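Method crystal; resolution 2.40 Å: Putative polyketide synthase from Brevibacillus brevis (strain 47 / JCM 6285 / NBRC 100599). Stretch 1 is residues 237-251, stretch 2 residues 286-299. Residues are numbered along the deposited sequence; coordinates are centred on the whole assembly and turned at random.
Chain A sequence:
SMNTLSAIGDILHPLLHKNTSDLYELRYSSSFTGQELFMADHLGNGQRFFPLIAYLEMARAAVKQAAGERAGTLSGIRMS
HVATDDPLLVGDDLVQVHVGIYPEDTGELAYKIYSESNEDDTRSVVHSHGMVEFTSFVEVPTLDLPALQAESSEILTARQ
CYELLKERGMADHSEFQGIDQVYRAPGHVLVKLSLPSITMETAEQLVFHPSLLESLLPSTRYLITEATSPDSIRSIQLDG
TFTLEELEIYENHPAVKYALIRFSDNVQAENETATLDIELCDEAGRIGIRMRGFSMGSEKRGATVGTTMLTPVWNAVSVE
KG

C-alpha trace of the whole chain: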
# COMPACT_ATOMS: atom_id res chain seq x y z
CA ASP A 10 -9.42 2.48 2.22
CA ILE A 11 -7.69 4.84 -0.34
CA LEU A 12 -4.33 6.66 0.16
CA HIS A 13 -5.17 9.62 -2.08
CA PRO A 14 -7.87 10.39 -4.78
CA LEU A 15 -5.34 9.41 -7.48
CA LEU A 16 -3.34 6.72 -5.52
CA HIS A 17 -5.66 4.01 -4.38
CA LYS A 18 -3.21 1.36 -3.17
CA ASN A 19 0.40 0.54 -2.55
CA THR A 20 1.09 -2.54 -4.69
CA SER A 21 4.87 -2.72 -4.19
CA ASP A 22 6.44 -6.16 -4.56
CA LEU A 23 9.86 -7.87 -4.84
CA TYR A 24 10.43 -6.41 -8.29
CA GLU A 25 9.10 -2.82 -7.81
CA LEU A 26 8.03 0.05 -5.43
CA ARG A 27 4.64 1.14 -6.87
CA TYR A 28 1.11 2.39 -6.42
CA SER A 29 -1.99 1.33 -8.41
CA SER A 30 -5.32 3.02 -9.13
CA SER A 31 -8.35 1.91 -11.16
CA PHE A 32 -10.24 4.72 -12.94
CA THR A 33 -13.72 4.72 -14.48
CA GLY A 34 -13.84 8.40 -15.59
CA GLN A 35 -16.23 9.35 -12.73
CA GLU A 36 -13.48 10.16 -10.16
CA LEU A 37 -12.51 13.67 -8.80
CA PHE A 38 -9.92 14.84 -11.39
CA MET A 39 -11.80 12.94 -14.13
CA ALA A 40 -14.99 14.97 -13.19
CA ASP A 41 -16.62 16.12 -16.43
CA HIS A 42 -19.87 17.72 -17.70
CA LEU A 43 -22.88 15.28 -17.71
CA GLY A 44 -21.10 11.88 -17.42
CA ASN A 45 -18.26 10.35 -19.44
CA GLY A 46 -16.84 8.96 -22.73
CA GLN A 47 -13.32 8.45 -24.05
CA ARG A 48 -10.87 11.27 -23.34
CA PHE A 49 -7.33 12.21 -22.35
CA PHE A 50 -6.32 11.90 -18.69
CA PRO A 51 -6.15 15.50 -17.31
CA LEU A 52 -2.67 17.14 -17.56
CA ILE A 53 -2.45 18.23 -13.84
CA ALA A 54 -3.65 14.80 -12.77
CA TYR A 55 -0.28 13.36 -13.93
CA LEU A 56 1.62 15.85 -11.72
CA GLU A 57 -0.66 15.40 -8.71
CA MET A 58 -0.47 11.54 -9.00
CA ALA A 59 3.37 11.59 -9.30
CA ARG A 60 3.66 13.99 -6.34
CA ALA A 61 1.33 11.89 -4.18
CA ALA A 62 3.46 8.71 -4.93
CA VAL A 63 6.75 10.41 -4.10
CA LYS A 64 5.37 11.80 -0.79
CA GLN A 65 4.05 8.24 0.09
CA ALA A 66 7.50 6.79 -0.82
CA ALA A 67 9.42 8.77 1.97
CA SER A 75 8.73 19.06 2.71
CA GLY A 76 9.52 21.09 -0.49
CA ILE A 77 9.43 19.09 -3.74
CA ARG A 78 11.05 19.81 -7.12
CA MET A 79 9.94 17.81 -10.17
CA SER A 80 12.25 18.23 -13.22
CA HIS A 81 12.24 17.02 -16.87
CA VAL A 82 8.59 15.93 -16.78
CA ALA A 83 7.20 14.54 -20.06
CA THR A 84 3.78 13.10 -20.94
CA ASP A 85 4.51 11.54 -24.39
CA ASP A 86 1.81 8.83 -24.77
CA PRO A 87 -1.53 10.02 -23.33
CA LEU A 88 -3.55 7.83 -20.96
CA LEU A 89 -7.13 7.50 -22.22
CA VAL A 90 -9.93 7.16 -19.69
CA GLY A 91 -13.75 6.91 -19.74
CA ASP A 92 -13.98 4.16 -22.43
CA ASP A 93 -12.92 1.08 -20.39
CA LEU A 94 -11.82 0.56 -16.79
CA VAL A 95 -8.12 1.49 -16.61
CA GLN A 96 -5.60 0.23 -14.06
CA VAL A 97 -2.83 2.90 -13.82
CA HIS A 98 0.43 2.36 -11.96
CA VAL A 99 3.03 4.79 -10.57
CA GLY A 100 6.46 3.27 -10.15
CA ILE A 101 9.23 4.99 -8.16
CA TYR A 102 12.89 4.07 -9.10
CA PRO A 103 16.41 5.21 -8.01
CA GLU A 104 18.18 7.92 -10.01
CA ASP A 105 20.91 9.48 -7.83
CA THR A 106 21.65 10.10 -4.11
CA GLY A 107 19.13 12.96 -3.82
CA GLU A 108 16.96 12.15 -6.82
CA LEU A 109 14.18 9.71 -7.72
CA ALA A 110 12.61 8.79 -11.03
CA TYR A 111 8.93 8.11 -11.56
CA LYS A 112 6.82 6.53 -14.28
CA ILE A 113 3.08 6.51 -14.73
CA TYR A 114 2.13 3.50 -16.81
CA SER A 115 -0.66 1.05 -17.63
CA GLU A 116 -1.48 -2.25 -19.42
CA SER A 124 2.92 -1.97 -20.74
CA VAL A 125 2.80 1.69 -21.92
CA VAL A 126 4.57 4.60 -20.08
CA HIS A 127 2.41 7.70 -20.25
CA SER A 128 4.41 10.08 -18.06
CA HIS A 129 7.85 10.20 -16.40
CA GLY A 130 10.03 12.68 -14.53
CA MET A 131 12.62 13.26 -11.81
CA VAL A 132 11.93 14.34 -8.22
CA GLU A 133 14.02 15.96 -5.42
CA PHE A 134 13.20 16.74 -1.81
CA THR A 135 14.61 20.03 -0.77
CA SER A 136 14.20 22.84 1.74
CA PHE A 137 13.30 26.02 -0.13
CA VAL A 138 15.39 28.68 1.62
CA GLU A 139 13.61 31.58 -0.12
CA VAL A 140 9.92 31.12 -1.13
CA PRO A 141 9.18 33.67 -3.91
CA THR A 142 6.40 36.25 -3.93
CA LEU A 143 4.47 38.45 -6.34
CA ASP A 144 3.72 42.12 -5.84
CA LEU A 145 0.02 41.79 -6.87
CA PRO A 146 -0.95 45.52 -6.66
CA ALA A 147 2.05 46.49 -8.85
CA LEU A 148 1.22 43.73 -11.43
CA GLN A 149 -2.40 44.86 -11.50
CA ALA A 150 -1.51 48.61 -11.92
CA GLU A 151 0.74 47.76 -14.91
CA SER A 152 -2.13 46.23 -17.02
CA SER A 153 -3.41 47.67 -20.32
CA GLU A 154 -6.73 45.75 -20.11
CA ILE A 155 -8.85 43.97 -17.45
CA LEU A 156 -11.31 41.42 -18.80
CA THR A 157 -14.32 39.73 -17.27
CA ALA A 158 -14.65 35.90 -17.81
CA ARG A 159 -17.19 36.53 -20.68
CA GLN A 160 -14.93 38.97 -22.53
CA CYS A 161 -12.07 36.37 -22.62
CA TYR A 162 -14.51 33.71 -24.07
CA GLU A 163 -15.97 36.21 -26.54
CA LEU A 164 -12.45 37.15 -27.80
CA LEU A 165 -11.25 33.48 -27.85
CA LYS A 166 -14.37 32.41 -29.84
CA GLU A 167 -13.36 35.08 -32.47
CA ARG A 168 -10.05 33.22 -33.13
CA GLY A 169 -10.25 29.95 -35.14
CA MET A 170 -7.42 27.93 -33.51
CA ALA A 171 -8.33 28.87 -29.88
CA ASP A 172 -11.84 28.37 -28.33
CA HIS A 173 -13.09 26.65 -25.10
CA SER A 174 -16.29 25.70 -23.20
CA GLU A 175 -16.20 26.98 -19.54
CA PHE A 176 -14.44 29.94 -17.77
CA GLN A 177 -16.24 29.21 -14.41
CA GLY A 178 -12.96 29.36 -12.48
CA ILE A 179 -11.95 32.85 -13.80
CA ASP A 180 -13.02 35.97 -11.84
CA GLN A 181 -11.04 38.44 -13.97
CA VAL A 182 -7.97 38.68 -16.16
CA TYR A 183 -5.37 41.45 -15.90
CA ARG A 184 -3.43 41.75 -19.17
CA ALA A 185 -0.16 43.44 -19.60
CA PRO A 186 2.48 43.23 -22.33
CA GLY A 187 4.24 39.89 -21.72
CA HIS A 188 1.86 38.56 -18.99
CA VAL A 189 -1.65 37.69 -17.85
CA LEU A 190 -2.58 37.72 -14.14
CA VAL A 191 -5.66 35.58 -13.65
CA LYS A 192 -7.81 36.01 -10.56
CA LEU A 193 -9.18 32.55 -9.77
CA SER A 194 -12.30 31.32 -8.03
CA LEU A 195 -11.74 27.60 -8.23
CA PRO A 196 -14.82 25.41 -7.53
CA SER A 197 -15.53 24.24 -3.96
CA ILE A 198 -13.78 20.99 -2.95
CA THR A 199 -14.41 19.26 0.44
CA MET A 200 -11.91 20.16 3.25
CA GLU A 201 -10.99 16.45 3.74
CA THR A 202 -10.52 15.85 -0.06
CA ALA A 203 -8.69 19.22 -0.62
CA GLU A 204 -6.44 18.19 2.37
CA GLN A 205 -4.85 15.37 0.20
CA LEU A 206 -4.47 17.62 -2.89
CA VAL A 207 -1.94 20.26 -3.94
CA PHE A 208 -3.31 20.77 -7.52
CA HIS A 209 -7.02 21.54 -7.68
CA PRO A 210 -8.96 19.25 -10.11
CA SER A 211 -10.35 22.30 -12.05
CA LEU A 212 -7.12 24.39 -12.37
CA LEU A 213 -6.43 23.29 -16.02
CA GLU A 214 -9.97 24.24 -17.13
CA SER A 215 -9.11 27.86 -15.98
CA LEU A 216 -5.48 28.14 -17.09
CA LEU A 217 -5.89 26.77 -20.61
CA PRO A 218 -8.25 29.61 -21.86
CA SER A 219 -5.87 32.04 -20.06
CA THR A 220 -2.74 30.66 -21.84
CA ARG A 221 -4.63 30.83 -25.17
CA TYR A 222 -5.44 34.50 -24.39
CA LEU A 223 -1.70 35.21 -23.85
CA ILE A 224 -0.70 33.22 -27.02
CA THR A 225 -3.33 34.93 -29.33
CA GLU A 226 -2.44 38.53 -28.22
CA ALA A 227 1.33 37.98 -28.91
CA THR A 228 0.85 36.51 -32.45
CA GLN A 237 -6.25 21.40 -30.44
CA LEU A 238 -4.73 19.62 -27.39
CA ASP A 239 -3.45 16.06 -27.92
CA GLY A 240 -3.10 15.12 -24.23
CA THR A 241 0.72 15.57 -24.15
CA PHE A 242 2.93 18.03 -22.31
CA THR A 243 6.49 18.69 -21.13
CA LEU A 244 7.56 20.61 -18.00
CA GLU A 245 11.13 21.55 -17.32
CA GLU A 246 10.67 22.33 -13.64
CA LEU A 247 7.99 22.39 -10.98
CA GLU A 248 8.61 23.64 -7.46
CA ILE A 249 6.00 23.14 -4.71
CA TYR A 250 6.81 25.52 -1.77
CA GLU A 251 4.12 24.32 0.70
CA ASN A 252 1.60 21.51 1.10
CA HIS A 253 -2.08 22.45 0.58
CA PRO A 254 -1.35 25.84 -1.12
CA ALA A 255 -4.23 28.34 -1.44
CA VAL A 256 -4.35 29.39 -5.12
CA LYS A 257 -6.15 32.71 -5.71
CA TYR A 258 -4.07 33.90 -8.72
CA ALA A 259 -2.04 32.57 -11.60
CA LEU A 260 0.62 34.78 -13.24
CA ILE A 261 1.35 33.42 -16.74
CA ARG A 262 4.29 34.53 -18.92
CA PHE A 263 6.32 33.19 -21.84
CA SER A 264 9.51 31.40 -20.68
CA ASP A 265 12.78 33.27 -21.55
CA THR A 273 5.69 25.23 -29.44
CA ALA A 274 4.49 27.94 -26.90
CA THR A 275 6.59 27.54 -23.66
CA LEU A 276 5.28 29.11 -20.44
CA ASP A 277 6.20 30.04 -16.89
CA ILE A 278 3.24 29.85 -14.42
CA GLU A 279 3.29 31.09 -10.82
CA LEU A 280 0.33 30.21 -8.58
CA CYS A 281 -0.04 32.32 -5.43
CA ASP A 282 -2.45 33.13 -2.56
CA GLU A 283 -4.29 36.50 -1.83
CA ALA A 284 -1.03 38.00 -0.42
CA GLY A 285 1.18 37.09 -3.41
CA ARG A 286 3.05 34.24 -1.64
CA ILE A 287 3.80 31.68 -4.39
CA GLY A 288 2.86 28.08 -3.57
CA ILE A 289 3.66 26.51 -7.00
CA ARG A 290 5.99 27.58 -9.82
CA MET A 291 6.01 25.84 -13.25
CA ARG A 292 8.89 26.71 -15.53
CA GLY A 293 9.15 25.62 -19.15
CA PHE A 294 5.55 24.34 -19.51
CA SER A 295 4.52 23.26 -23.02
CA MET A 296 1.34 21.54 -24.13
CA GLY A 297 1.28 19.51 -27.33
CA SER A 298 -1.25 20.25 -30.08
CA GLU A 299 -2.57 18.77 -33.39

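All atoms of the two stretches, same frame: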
# COMPACT_ATOMS: atom_id res chain seq x y z
N GLN A 237 -7.66 21.18 -30.17
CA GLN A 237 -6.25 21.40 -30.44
C GLN A 237 -5.34 20.51 -29.58
O GLN A 237 -4.39 19.96 -30.12
CB GLN A 237 -5.87 22.88 -30.18
CG GLN A 237 -6.37 23.87 -31.24
CD GLN A 237 -5.69 23.72 -32.59
OE1 GLN A 237 -4.59 23.18 -32.73
NE2 GLN A 237 -6.34 24.23 -33.63
N LEU A 238 -5.62 20.37 -28.27
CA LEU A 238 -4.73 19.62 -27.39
C LEU A 238 -4.76 18.15 -27.67
O LEU A 238 -5.82 17.59 -27.89
CB LEU A 238 -5.03 19.87 -25.90
CG LEU A 238 -4.92 21.32 -25.41
CD1 LEU A 238 -5.05 21.37 -23.89
CD2 LEU A 238 -3.61 21.98 -25.82
N ASP A 239 -3.59 17.51 -27.66
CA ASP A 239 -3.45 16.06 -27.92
C ASP A 239 -3.16 15.25 -26.66
O ASP A 239 -2.72 14.10 -26.78
CB ASP A 239 -2.37 15.83 -29.00
CG ASP A 239 -0.93 16.12 -28.61
OD1 ASP A 239 -0.69 16.57 -27.48
OD2 ASP A 239 -0.05 15.94 -29.47
N GLY A 240 -3.34 15.82 -25.48
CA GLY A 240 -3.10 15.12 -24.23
C GLY A 240 -1.64 15.04 -23.77
O GLY A 240 -1.37 14.49 -22.70
N THR A 241 -0.69 15.59 -24.54
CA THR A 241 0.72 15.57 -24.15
C THR A 241 1.19 16.91 -23.56
O THR A 241 0.61 17.96 -23.79
CB THR A 241 1.65 15.18 -25.32
OG1 THR A 241 1.72 16.23 -26.27
CG2 THR A 241 1.26 13.84 -25.97
N PHE A 242 2.27 16.86 -22.82
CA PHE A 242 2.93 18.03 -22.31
C PHE A 242 4.33 17.69 -21.85
O PHE A 242 4.65 16.53 -21.62
CB PHE A 242 2.13 18.68 -21.16
CG PHE A 242 2.24 17.95 -19.83
CD1 PHE A 242 3.28 18.23 -18.94
CD2 PHE A 242 1.29 17.02 -19.45
CE1 PHE A 242 3.30 17.65 -17.67
CE2 PHE A 242 1.33 16.42 -18.19
CZ PHE A 242 2.32 16.75 -17.31
N THR A 243 5.15 18.74 -21.71
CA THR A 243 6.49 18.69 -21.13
C THR A 243 6.58 19.81 -20.09
O THR A 243 5.93 20.85 -20.24
CB THR A 243 7.61 18.83 -22.18
OG1 THR A 243 7.45 20.05 -22.87
CG2 THR A 243 7.67 17.65 -23.14
N LEU A 244 7.37 19.60 -19.04
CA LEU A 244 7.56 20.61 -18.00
C LEU A 244 8.96 20.51 -17.50
O LEU A 244 9.35 19.51 -16.91
CB LEU A 244 6.51 20.39 -16.91
CG LEU A 244 6.56 21.19 -15.62
CD1 LEU A 244 6.41 22.61 -15.86
CD2 LEU A 244 5.44 20.76 -14.71
N GLU A 245 9.75 21.54 -17.74
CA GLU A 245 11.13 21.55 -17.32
C GLU A 245 11.32 21.52 -15.83
O GLU A 245 12.17 20.79 -15.36
CB GLU A 245 11.91 22.73 -17.94
CG GLU A 245 12.58 22.38 -19.26
CD GLU A 245 13.50 21.17 -19.19
OE1 GLU A 245 14.54 21.25 -18.50
OE2 GLU A 245 13.12 20.10 -19.74
N GLU A 246 10.53 22.28 -15.08
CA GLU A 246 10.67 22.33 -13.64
C GLU A 246 9.39 22.71 -12.97
O GLU A 246 8.66 23.54 -13.49
CB GLU A 246 11.78 23.33 -13.24
CG GLU A 246 12.29 23.18 -11.82
CD GLU A 246 13.41 24.15 -11.50
OE1 GLU A 246 13.10 25.32 -11.19
OE2 GLU A 246 14.59 23.74 -11.60
N LEU A 247 9.15 22.14 -11.81
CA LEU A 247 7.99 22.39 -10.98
C LEU A 247 8.48 22.41 -9.56
O LEU A 247 9.04 21.41 -9.11
CB LEU A 247 6.96 21.25 -11.17
CG LEU A 247 5.85 21.08 -10.15
CD1 LEU A 247 5.03 22.31 -10.00
CD2 LEU A 247 4.92 19.94 -10.55
N GLU A 248 8.24 23.52 -8.85
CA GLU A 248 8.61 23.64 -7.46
C GLU A 248 7.35 23.83 -6.65
O GLU A 248 6.52 24.62 -7.02
CB GLU A 248 9.62 24.78 -7.27
CG GLU A 248 11.01 24.39 -7.78
CD GLU A 248 12.10 25.43 -7.67
OE1 GLU A 248 11.79 26.58 -7.28
OE2 GLU A 248 13.28 25.09 -7.92
N ILE A 249 7.16 23.05 -5.59
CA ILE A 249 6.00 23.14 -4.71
C ILE A 249 6.58 23.63 -3.36
O ILE A 249 7.36 22.92 -2.74
CB ILE A 249 5.25 21.79 -4.58
CG1 ILE A 249 4.86 21.23 -5.96
CG2 ILE A 249 4.01 21.97 -3.70
CD1 ILE A 249 4.32 19.78 -5.92
N TYR A 250 6.23 24.86 -2.96
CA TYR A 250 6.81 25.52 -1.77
C TYR A 250 6.11 25.21 -0.45
O TYR A 250 6.70 25.40 0.61
CB TYR A 250 6.86 27.02 -1.99
CG TYR A 250 7.64 27.37 -3.24
CD1 TYR A 250 8.99 27.08 -3.35
CD2 TYR A 250 7.00 27.87 -4.36
CE1 TYR A 250 9.70 27.35 -4.51
CE2 TYR A 250 7.69 28.14 -5.53
CZ TYR A 250 9.05 27.91 -5.60
OH TYR A 250 9.71 28.19 -6.76
N GLU A 251 4.86 24.73 -0.49
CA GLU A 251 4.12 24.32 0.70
C GLU A 251 3.08 23.28 0.32
O GLU A 251 2.66 23.22 -0.83
CB GLU A 251 3.43 25.54 1.37
CG GLU A 251 2.36 26.19 0.52
CD GLU A 251 1.98 27.62 0.89
OE1 GLU A 251 0.77 27.90 0.94
OE2 GLU A 251 2.90 28.47 1.02
N ARG A 286 2.09 35.29 -1.98
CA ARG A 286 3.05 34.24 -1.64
C ARG A 286 2.85 33.05 -2.59
O ARG A 286 1.78 32.43 -2.61
CB ARG A 286 2.94 33.80 -0.16
CG ARG A 286 4.01 32.74 0.24
CD ARG A 286 4.06 32.48 1.74
NE ARG A 286 4.63 33.60 2.51
CZ ARG A 286 5.93 33.87 2.66
NH1 ARG A 286 6.85 33.09 2.08
NH2 ARG A 286 6.32 34.92 3.38
N ILE A 287 3.88 32.75 -3.39
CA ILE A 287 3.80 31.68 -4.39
C ILE A 287 3.87 30.30 -3.70
O ILE A 287 4.74 30.06 -2.86
CB ILE A 287 4.93 31.85 -5.45
CG1 ILE A 287 4.69 33.12 -6.25
CG2 ILE A 287 4.99 30.63 -6.39
CD1 ILE A 287 5.82 33.64 -6.95
N GLY A 288 2.93 29.45 -4.06
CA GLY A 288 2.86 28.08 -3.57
C GLY A 288 3.38 27.08 -4.59
O GLY A 288 3.84 26.01 -4.20
N ILE A 289 3.24 27.38 -5.91
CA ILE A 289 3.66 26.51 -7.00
C ILE A 289 4.20 27.34 -8.17
O ILE A 289 3.56 28.28 -8.64
CB ILE A 289 2.49 25.62 -7.53
CG1 ILE A 289 1.81 24.78 -6.41
CG2 ILE A 289 2.99 24.71 -8.66
CD1 ILE A 289 0.43 24.34 -6.73
N ARG A 290 5.36 26.95 -8.68
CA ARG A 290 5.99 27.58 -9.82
C ARG A 290 6.25 26.50 -10.88
O ARG A 290 6.81 25.47 -10.55
CB ARG A 290 7.28 28.26 -9.39
CG ARG A 290 8.22 28.60 -10.53
CD ARG A 290 9.43 29.34 -10.04
NE ARG A 290 9.10 30.70 -9.62
CZ ARG A 290 9.97 31.57 -9.11
NH1 ARG A 290 11.24 31.21 -8.90
NH2 ARG A 290 9.58 32.79 -8.78
N MET A 291 5.83 26.74 -12.13
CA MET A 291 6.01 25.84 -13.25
C MET A 291 6.84 26.60 -14.24
O MET A 291 6.47 27.71 -14.62
CB MET A 291 4.67 25.47 -13.89
CG MET A 291 3.75 24.72 -12.95
SD MET A 291 2.10 24.55 -13.59
CE MET A 291 2.35 23.34 -14.80
N ARG A 292 8.00 26.08 -14.58
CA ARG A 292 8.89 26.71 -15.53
C ARG A 292 9.09 25.79 -16.72
O ARG A 292 9.30 24.60 -16.55
CB ARG A 292 10.24 27.05 -14.84
CG ARG A 292 10.12 28.16 -13.77
CD ARG A 292 9.87 29.53 -14.42
NE ARG A 292 9.87 30.70 -13.52
CZ ARG A 292 10.95 31.26 -12.97
NH1 ARG A 292 10.82 32.32 -12.18
NH2 ARG A 292 12.16 30.75 -13.18
N GLY A 293 8.93 26.35 -17.92
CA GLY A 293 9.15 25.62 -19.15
C GLY A 293 8.03 24.65 -19.44
O GLY A 293 8.31 23.53 -19.87
N PHE A 294 6.76 25.11 -19.29
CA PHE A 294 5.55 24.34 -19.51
C PHE A 294 5.08 24.45 -20.96
O PHE A 294 4.75 25.53 -21.42
CB PHE A 294 4.44 24.81 -18.56
CG PHE A 294 3.16 24.00 -18.65
CD1 PHE A 294 3.17 22.63 -18.44
CD2 PHE A 294 1.96 24.61 -18.98
CE1 PHE A 294 1.99 21.88 -18.51
CE2 PHE A 294 0.78 23.86 -19.03
CZ PHE A 294 0.80 22.50 -18.79
N SER A 295 4.92 23.31 -21.62
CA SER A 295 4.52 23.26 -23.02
C SER A 295 3.52 22.16 -23.24
O SER A 295 3.75 21.00 -22.90
CB SER A 295 5.74 23.03 -23.90
OG SER A 295 5.41 23.26 -25.26
N MET A 296 2.40 22.51 -23.80
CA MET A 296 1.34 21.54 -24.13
C MET A 296 1.41 21.21 -25.59
O MET A 296 1.62 22.11 -26.41
CB MET A 296 -0.03 22.13 -23.80
CG MET A 296 -0.20 22.40 -22.34
SD MET A 296 -1.82 23.09 -22.01
CE MET A 296 -1.51 24.81 -22.56
N GLY A 297 1.23 19.94 -25.93
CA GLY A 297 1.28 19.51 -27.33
C GLY A 297 -0.06 19.73 -28.01
O GLY A 297 -1.10 19.65 -27.36
N SER A 298 -0.04 20.02 -29.31
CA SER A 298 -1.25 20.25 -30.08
C SER A 298 -1.24 19.47 -31.40
O SER A 298 -0.23 18.86 -31.77
CB SER A 298 -1.45 21.74 -30.32
OG SER A 298 -0.22 22.36 -30.68
N GLU A 299 -2.39 19.47 -32.11
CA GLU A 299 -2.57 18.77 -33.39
C GLU A 299 -2.61 19.78 -34.53
O GLU A 299 -1.77 19.72 -35.42
CB GLU A 299 -3.85 17.92 -33.37
CG GLU A 299 -3.70 16.60 -32.62
CD GLU A 299 -4.80 16.18 -31.66
OE1 GLU A 299 -5.65 17.03 -31.29
OE2 GLU A 299 -4.78 15.00 -31.23
O HOH W 1 -7.85 18.93 -31.79
O HOH W 2 -1.76 18.88 -24.83
O HOH W 3 9.30 22.09 -21.95

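The two stretches pair as antiparallel strands over nearly their whole length, joined by a ladder of backbone hydrogen bonds, with apolar side chains packed on one face and polar or charged ones on the other. Together they bury 1249 Å² of surface, and the strand axes run at 174° between residues 246-249 and 289-292 and at 162° between 241-244 and 294-298.

The ladder is most regular in its first arm. Glu248 N donates to Arg290 O (3.0 Å) and Arg290 N returns a bond to Glu248 O (3.1 Å); Glu246 N to Arg292 O (3.0 Å) and Arg292 N to Glu246 O (2.8 Å) repeat the pattern, and Tyr250 N to Gly288 O (2.9 Å) extends it. Both chains turn a corner at the same level, at Glu245 and Gly293, where Glu245 N reaches Gly293 O at 3.3 Å. Gly293 has positive phi, and a CB here would lie 2.8 Å from Glu245 CB, so glycine suits this corner on both counts. Beyond it, Thr243 and Ser295 exchange a pair of bonds, Thr243 N to Ser295 O (2.9 Å) and Ser295 N to Thr243 O (3.0 Å), and Gly297 N donates to Thr241 O (3.0 Å).

Between Phe242 and Leu238 the register shifts by two residues in a beta bulge. Gly240, also at positive phi, makes no contact with the other stretch, whereas Asp239 N still donates to Gly297 O (3.3 Å). The bulge is braced from within: Asp239 OD1 accepts from Thr241 N (3.1 Å) and Thr241 OG1 (2.7 Å). This leaves no space beside Gly297, where a CB would fall 2.1 Å from Thr241 OG1. A water donates to both Thr241 O and Gly297 O, each at 2.7 Å, and Glu299 N to Gln237 O (2.9 Å) closes the ladder.

Phe242, Leu244, Leu247, Ile249, Ile289, Met291, Phe294 and Met296 share the apolar face, and all but Met296 are buried. Leu247, with chi1 t and chi2 p, brings CD1 to 3.4 Å from Ile289 CG2 and 4.0 Å from Met291 CG. Leu244 adopts the same rotamer, and its CD1 spans the corner, lying 3.9 Å from Met291 CB and 4.0 Å from Phe294 CB. The rings of Phe242 and Phe294 meet obliquely, CD1 of the former 3.9 Å from CE1 of the latter.

The other face carries Thr243, Glu246, Glu248, Arg290, Arg292 and Ser295, whose polar ends suit its greater exposure. Thr243 OG1 and Gly293 O are bridged by a water, at 2.9 and 2.7 Å respectively. Tyr250 covers the far end, pointing toward the second stretch: its CE2 lies 3.8 Å from Ile287 CG2, Arg290 CB sits at the ring edge, and its hydroxyl donates to Glu248 OE1 (OH to OE1, 2.7 Å), so the ring packs against its neighbours while its polar group remains satisfied.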